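Phospho-furanose lactonase (Mycoplasma synoviae, PDB 3OVG) hydrolyses phosphorylated furanose lactones such as D-xylono-1,4-lactone 5-phosphate and L-arabino-1,4-lactone 5-phosphate, using two zinc ions held in each subunit. Local coordinates at residues I30-E36 and N73-D77; N208-Q213 and R326-D331. All blocks are in the same frame, centred on the assembly; numbering follows the deposited sequence.

Contact 1: residues I30-E36 and N73-D77; sequences IKNGGPE and NVGRD
Asn32 N gives the one direct hydrogen bond between residues 30-36 and 73-77, a nearly straight bond to Gly75 O (2.7 Å, 173° at the hydrogen) whose donor tilts 15° from the carbonyl plane. The same oxygen receives a CA-H...O contact from Lys31 CA at 3.3 Å, and Gly75 CA returns one to Gly33 O. Two waters bridge further backbone atoms: one joins Ile30 O to Asp77 N, the other Asn32 O to Gly75 N. The backbones come as close as 4.2 Å between Lys31 CA and Gly75 CA, and Gly34 and Gly75 both have positive phi. In this phosphotriesterase-family TIM barrel the two segments belong to loops after neighbouring strands, 22-25 and 63-68, beside the metal centre. Van der Waals contacts lie at the two ends. The CG2 branch of Ile30, anti to the backbone N, presses on Asp77 CB at 3.3 Å. At the other end Pro35 CD lies 4.1 Å from Val74 CG2, an apolar pair, with the carbonyl Asn73 O also beside CD. Asn32 crosses the Asp77 carboxylate with its amide plane 36° from it; that carboxylate forms a salt bridge to Lys80 in helix 78-88. A further salt bridge stays within residues 30-36: Lys31, its CB directed away from residues 73-77 and its chain extended, lies beside zinc ligand His28 and sets NZ 3.0 Å from Glu36 OE1, above the carboxylate plane, while also donating to Gly276 O. A second subunit adds Asp108 to Gly34 N and packs Tyr110 on Asn32.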
# COMPACT_ATOMS: atom_id res chain seq x y z
N ILE A 30 -12.10 -23.50 -12.80
CA ILE A 30 -11.98 -23.47 -11.35
C ILE A 30 -10.56 -23.10 -10.93
O ILE A 30 -9.59 -23.74 -11.36
CB ILE A 30 -12.34 -24.85 -10.76
CG1 ILE A 30 -13.74 -25.28 -11.26
CG2 ILE A 30 -12.23 -24.81 -9.22
CD1 ILE A 30 -14.88 -24.44 -10.70
N LYS A 31 -10.45 -22.06 -10.11
CA LYS A 31 -9.22 -21.71 -9.44
C LYS A 31 -9.57 -21.66 -7.97
O LYS A 31 -10.27 -20.75 -7.48
CB LYS A 31 -8.68 -20.36 -9.91
CG LYS A 31 -8.03 -20.39 -11.31
CD LYS A 31 -7.46 -18.98 -11.71
CE LYS A 31 -6.62 -19.06 -13.01
NZ LYS A 31 -5.81 -17.80 -13.24
N ASN A 32 -9.11 -22.67 -7.25
CA ASN A 32 -9.51 -22.86 -5.88
C ASN A 32 -8.40 -22.41 -4.92
O ASN A 32 -7.53 -23.19 -4.56
CB ASN A 32 -9.85 -24.35 -5.70
CG ASN A 32 -10.35 -24.68 -4.33
OD1 ASN A 32 -10.09 -25.78 -3.81
ND2 ASN A 32 -11.07 -23.76 -3.72
N GLY A 33 -8.40 -21.14 -4.53
CA GLY A 33 -7.36 -20.63 -3.67
C GLY A 33 -5.98 -20.64 -4.31
O GLY A 33 -5.83 -20.63 -5.53
N GLY A 34 -4.94 -20.64 -3.49
CA GLY A 34 -3.60 -20.71 -4.01
C GLY A 34 -2.99 -19.34 -4.07
O GLY A 34 -3.68 -18.33 -3.83
N PRO A 35 -1.69 -19.28 -4.41
CA PRO A 35 -0.91 -18.03 -4.42
C PRO A 35 -1.48 -16.95 -5.34
O PRO A 35 -1.35 -15.77 -5.05
CB PRO A 35 0.47 -18.48 -4.92
CG PRO A 35 0.55 -19.95 -4.65
CD PRO A 35 -0.88 -20.47 -4.73
N GLU A 36 -2.11 -17.34 -6.45
CA GLU A 36 -2.57 -16.32 -7.37
C GLU A 36 -3.78 -15.56 -6.80
O GLU A 36 -3.91 -14.35 -6.97
CB GLU A 36 -2.91 -16.95 -8.71
CG GLU A 36 -2.74 -16.04 -9.87
CD GLU A 36 -3.05 -16.74 -11.17
OE1 GLU A 36 -3.66 -17.83 -11.13
OE2 GLU A 36 -2.68 -16.20 -12.24
N ASN A 73 -0.37 -26.93 -7.35
CA ASN A 73 -0.25 -26.05 -6.18
C ASN A 73 -0.78 -24.64 -6.42
O ASN A 73 -0.75 -23.83 -5.53
CB ASN A 73 1.19 -25.97 -5.72
CG ASN A 73 1.77 -27.34 -5.36
OD1 ASN A 73 1.28 -28.03 -4.45
ND2 ASN A 73 2.80 -27.73 -6.07
N VAL A 74 -1.23 -24.36 -7.64
CA VAL A 74 -1.74 -23.03 -7.94
C VAL A 74 -3.18 -23.11 -8.49
O VAL A 74 -3.40 -23.10 -9.68
CB VAL A 74 -0.76 -22.28 -8.85
CG1 VAL A 74 -1.25 -20.86 -9.16
CG2 VAL A 74 0.59 -22.20 -8.16
N GLY A 75 -4.14 -23.29 -7.59
CA GLY A 75 -5.55 -23.21 -7.94
C GLY A 75 -6.29 -24.43 -8.45
O GLY A 75 -7.53 -24.40 -8.53
N ARG A 76 -5.57 -25.52 -8.74
CA ARG A 76 -6.15 -26.69 -9.40
C ARG A 76 -7.16 -27.34 -8.49
O ARG A 76 -6.91 -27.53 -7.28
CB ARG A 76 -5.07 -27.70 -9.78
CG ARG A 76 -5.54 -28.75 -10.77
CD ARG A 76 -4.46 -29.83 -11.08
NE ARG A 76 -4.28 -30.74 -9.94
CZ ARG A 76 -3.41 -31.76 -9.89
NH1 ARG A 76 -2.59 -32.01 -10.92
NH2 ARG A 76 -3.35 -32.51 -8.75
N ASP A 77 -8.29 -27.71 -9.08
CA ASP A 77 -9.36 -28.36 -8.34
C ASP A 77 -9.82 -29.57 -9.16
O ASP A 77 -10.59 -29.44 -10.12
CB ASP A 77 -10.50 -27.36 -8.06
CG ASP A 77 -11.60 -27.95 -7.17
OD1 ASP A 77 -11.79 -29.18 -7.17
OD2 ASP A 77 -12.30 -27.16 -6.48
O HOH W 1 -8.83 -26.48 -11.45
O HOH W 2 -4.50 -23.64 -4.84
O HOH W 3 -4.63 -19.93 -9.48

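Contact 2: residues N208-Q213 and R326-D331; sequences NPDKIQ and RVLAFD
The Asn208 amide meets the Asp331 carboxylate edge to edge, their planes 30° apart: ND2 donates to OD2 at 2.8 Å, the bond nearly straight (174°), in the amide plane and on the syn lone pair. Asn208 OD1 accepts Asp210 N from above its carbonyl plane, forming an Asx turn, which would fix the amide's rotation. The Arg326 guanidinium has Asp210 OD2 at its edge; the two planes are 72° apart, and NH1 makes a weak salt bridge to that oxygen at 3.3 Å. Asp210 OD2 also lies 3.2 Å from Arg326 CD; the bend of the arginine chain at chi3 then brings the guanidinium round to where NH1 meets the same oxygen. A water links NH1 to Pro209 O, and NH2 is bound by Lys267 O and Thr236 OG1.

These residues join the turn entering barrel strand 212-215, which follows helix 195-205, to the C-terminal end of helix 313-327 and the chain leaving it, within the TIM-barrel fold.

Lys211 runs between the segments, bent at chi2 and chi3, to place its ammonium group among backbone oxygens. NZ donates to Arg326 O at 3.3 Å, nearly in line with that C=O; its approach to Ala329 O is implausibly short in the model and its length doubtful. A weak salt bridge to Asp331 OD1 and a water also bound to Arg326 O lie around it. Asp331 thus spreads its two oxygens over Asn208 and Lys211. Toward the barrel interior Gln213 crosses Val327 at about a right angle, with Gln213 CD 3.9 Å from Val327 CG2, while its NE2 is held by Thr270 OG1.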
# COMPACT_ATOMS: atom_id res chain seq x y z
N ASN A 208 11.03 -33.51 -26.72
CA ASN A 208 10.66 -33.37 -28.13
C ASN A 208 10.02 -32.00 -28.42
O ASN A 208 8.94 -31.71 -27.90
CB ASN A 208 9.69 -34.50 -28.49
CG ASN A 208 9.31 -34.52 -29.98
OD1 ASN A 208 9.71 -33.68 -30.78
ND2 ASN A 208 8.50 -35.51 -30.33
N PRO A 209 10.65 -31.18 -29.29
CA PRO A 209 10.07 -29.89 -29.65
C PRO A 209 8.61 -30.04 -30.06
O PRO A 209 7.82 -29.12 -29.94
CB PRO A 209 10.87 -29.46 -30.90
CG PRO A 209 12.05 -30.37 -30.98
CD PRO A 209 11.76 -31.58 -30.18
N ASP A 210 8.27 -31.20 -30.60
CA ASP A 210 6.91 -31.40 -31.08
C ASP A 210 5.84 -31.47 -30.01
O ASP A 210 4.64 -31.41 -30.32
CB ASP A 210 6.81 -32.68 -31.92
CG ASP A 210 6.45 -32.39 -33.34
OD1 ASP A 210 7.35 -31.88 -34.06
OD2 ASP A 210 5.26 -32.64 -33.72
N LYS A 211 6.27 -31.63 -28.76
CA LYS A 211 5.38 -31.76 -27.60
C LYS A 211 5.26 -30.46 -26.79
O LYS A 211 4.56 -30.41 -25.74
CB LYS A 211 5.89 -32.84 -26.66
CG LYS A 211 5.89 -34.26 -27.19
CD LYS A 211 4.47 -34.78 -27.48
CE LYS A 211 4.04 -34.48 -28.93
NZ LYS A 211 3.02 -35.44 -29.40
N ILE A 212 5.92 -29.41 -27.27
CA ILE A 212 6.10 -28.20 -26.48
C ILE A 212 5.26 -27.04 -26.98
O ILE A 212 5.40 -26.60 -28.13
CB ILE A 212 7.58 -27.71 -26.50
CG1 ILE A 212 8.54 -28.83 -26.03
CG2 ILE A 212 7.75 -26.34 -25.74
CD1 ILE A 212 10.00 -28.36 -25.95
N GLN A 213 4.41 -26.53 -26.09
CA GLN A 213 3.80 -25.22 -26.31
C GLN A 213 4.37 -24.16 -25.36
O GLN A 213 4.64 -24.44 -24.15
CB GLN A 213 2.30 -25.29 -26.08
CG GLN A 213 1.52 -25.95 -27.21
CD GLN A 213 0.07 -26.12 -26.82
OE1 GLN A 213 -0.28 -27.08 -26.11
NE2 GLN A 213 -0.79 -25.20 -27.29
N ARG A 326 -1.61 -32.52 -33.11
CA ARG A 326 -0.18 -32.80 -33.09
C ARG A 326 0.45 -32.61 -31.71
O ARG A 326 1.04 -33.53 -31.17
CB ARG A 326 0.56 -31.92 -34.10
CG ARG A 326 2.06 -32.07 -34.03
CD ARG A 326 2.78 -31.31 -35.16
NE ARG A 326 2.65 -29.85 -35.07
CZ ARG A 326 3.22 -29.10 -34.13
NH1 ARG A 326 3.94 -29.68 -33.17
NH2 ARG A 326 3.06 -27.78 -34.12
N VAL A 327 0.32 -31.43 -31.14
CA VAL A 327 1.10 -31.09 -29.95
C VAL A 327 0.59 -31.73 -28.66
O VAL A 327 1.36 -31.86 -27.71
CB VAL A 327 1.24 -29.57 -29.77
CG1 VAL A 327 1.89 -28.96 -30.99
CG2 VAL A 327 -0.14 -28.91 -29.51
N LEU A 328 -0.68 -32.16 -28.63
CA LEU A 328 -1.27 -32.76 -27.44
C LEU A 328 -1.23 -34.29 -27.44
O LEU A 328 -1.60 -34.93 -26.45
CB LEU A 328 -2.72 -32.28 -27.25
CG LEU A 328 -2.92 -30.78 -26.98
CD1 LEU A 328 -4.43 -30.51 -26.91
CD2 LEU A 328 -2.29 -30.40 -25.65
N ALA A 329 -0.80 -34.89 -28.56
CA ALA A 329 -0.73 -36.35 -28.66
C ALA A 329 0.41 -36.88 -27.80
O ALA A 329 1.48 -36.29 -27.81
CB ALA A 329 -0.52 -36.75 -30.14
N PHE A 330 0.22 -37.97 -27.06
CA PHE A 330 1.37 -38.54 -26.35
C PHE A 330 2.42 -39.08 -27.32
O PHE A 330 2.09 -39.65 -28.37
CB PHE A 330 0.93 -39.65 -25.40
CG PHE A 330 0.55 -39.15 -24.01
CD1 PHE A 330 -0.31 -38.07 -23.86
CD2 PHE A 330 1.07 -39.74 -22.87
CE1 PHE A 330 -0.67 -37.60 -22.60
CE2 PHE A 330 0.71 -39.29 -21.59
CZ PHE A 330 -0.15 -38.23 -21.45
N ASP A 331 3.70 -38.91 -26.97
CA ASP A 331 4.77 -39.59 -27.69
C ASP A 331 4.86 -40.97 -27.10
O ASP A 331 4.27 -41.22 -26.04
CB ASP A 331 6.12 -38.92 -27.43
CG ASP A 331 6.44 -37.86 -28.43
OD1 ASP A 331 5.61 -37.65 -29.35
OD2 ASP A 331 7.52 -37.26 -28.31
O HOH W 4 5.84 -27.95 -31.94
O HOH W 5 3.32 -35.33 -32.11

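Contact 1 and contact 2 lie on opposite sides of the chain's centre, their own centres about 26 Å apart and their nearest atoms about 12 Å apart, and they share no helix or strand. Both are largely buried. Contact 1 ties together two loops of the zinc-site region, is touched by a second subunit, and relies on backbone atoms, glycines and bridging waters; its salt bridge stays inside one segment. Contact 2 joins a strand entrance to a helix end without help from another chain, and there charged and amide side chains cross between the segments. Lysines differ accordingly: Lys31 bonds Glu36 of its own segment, whereas Lys211 donates across.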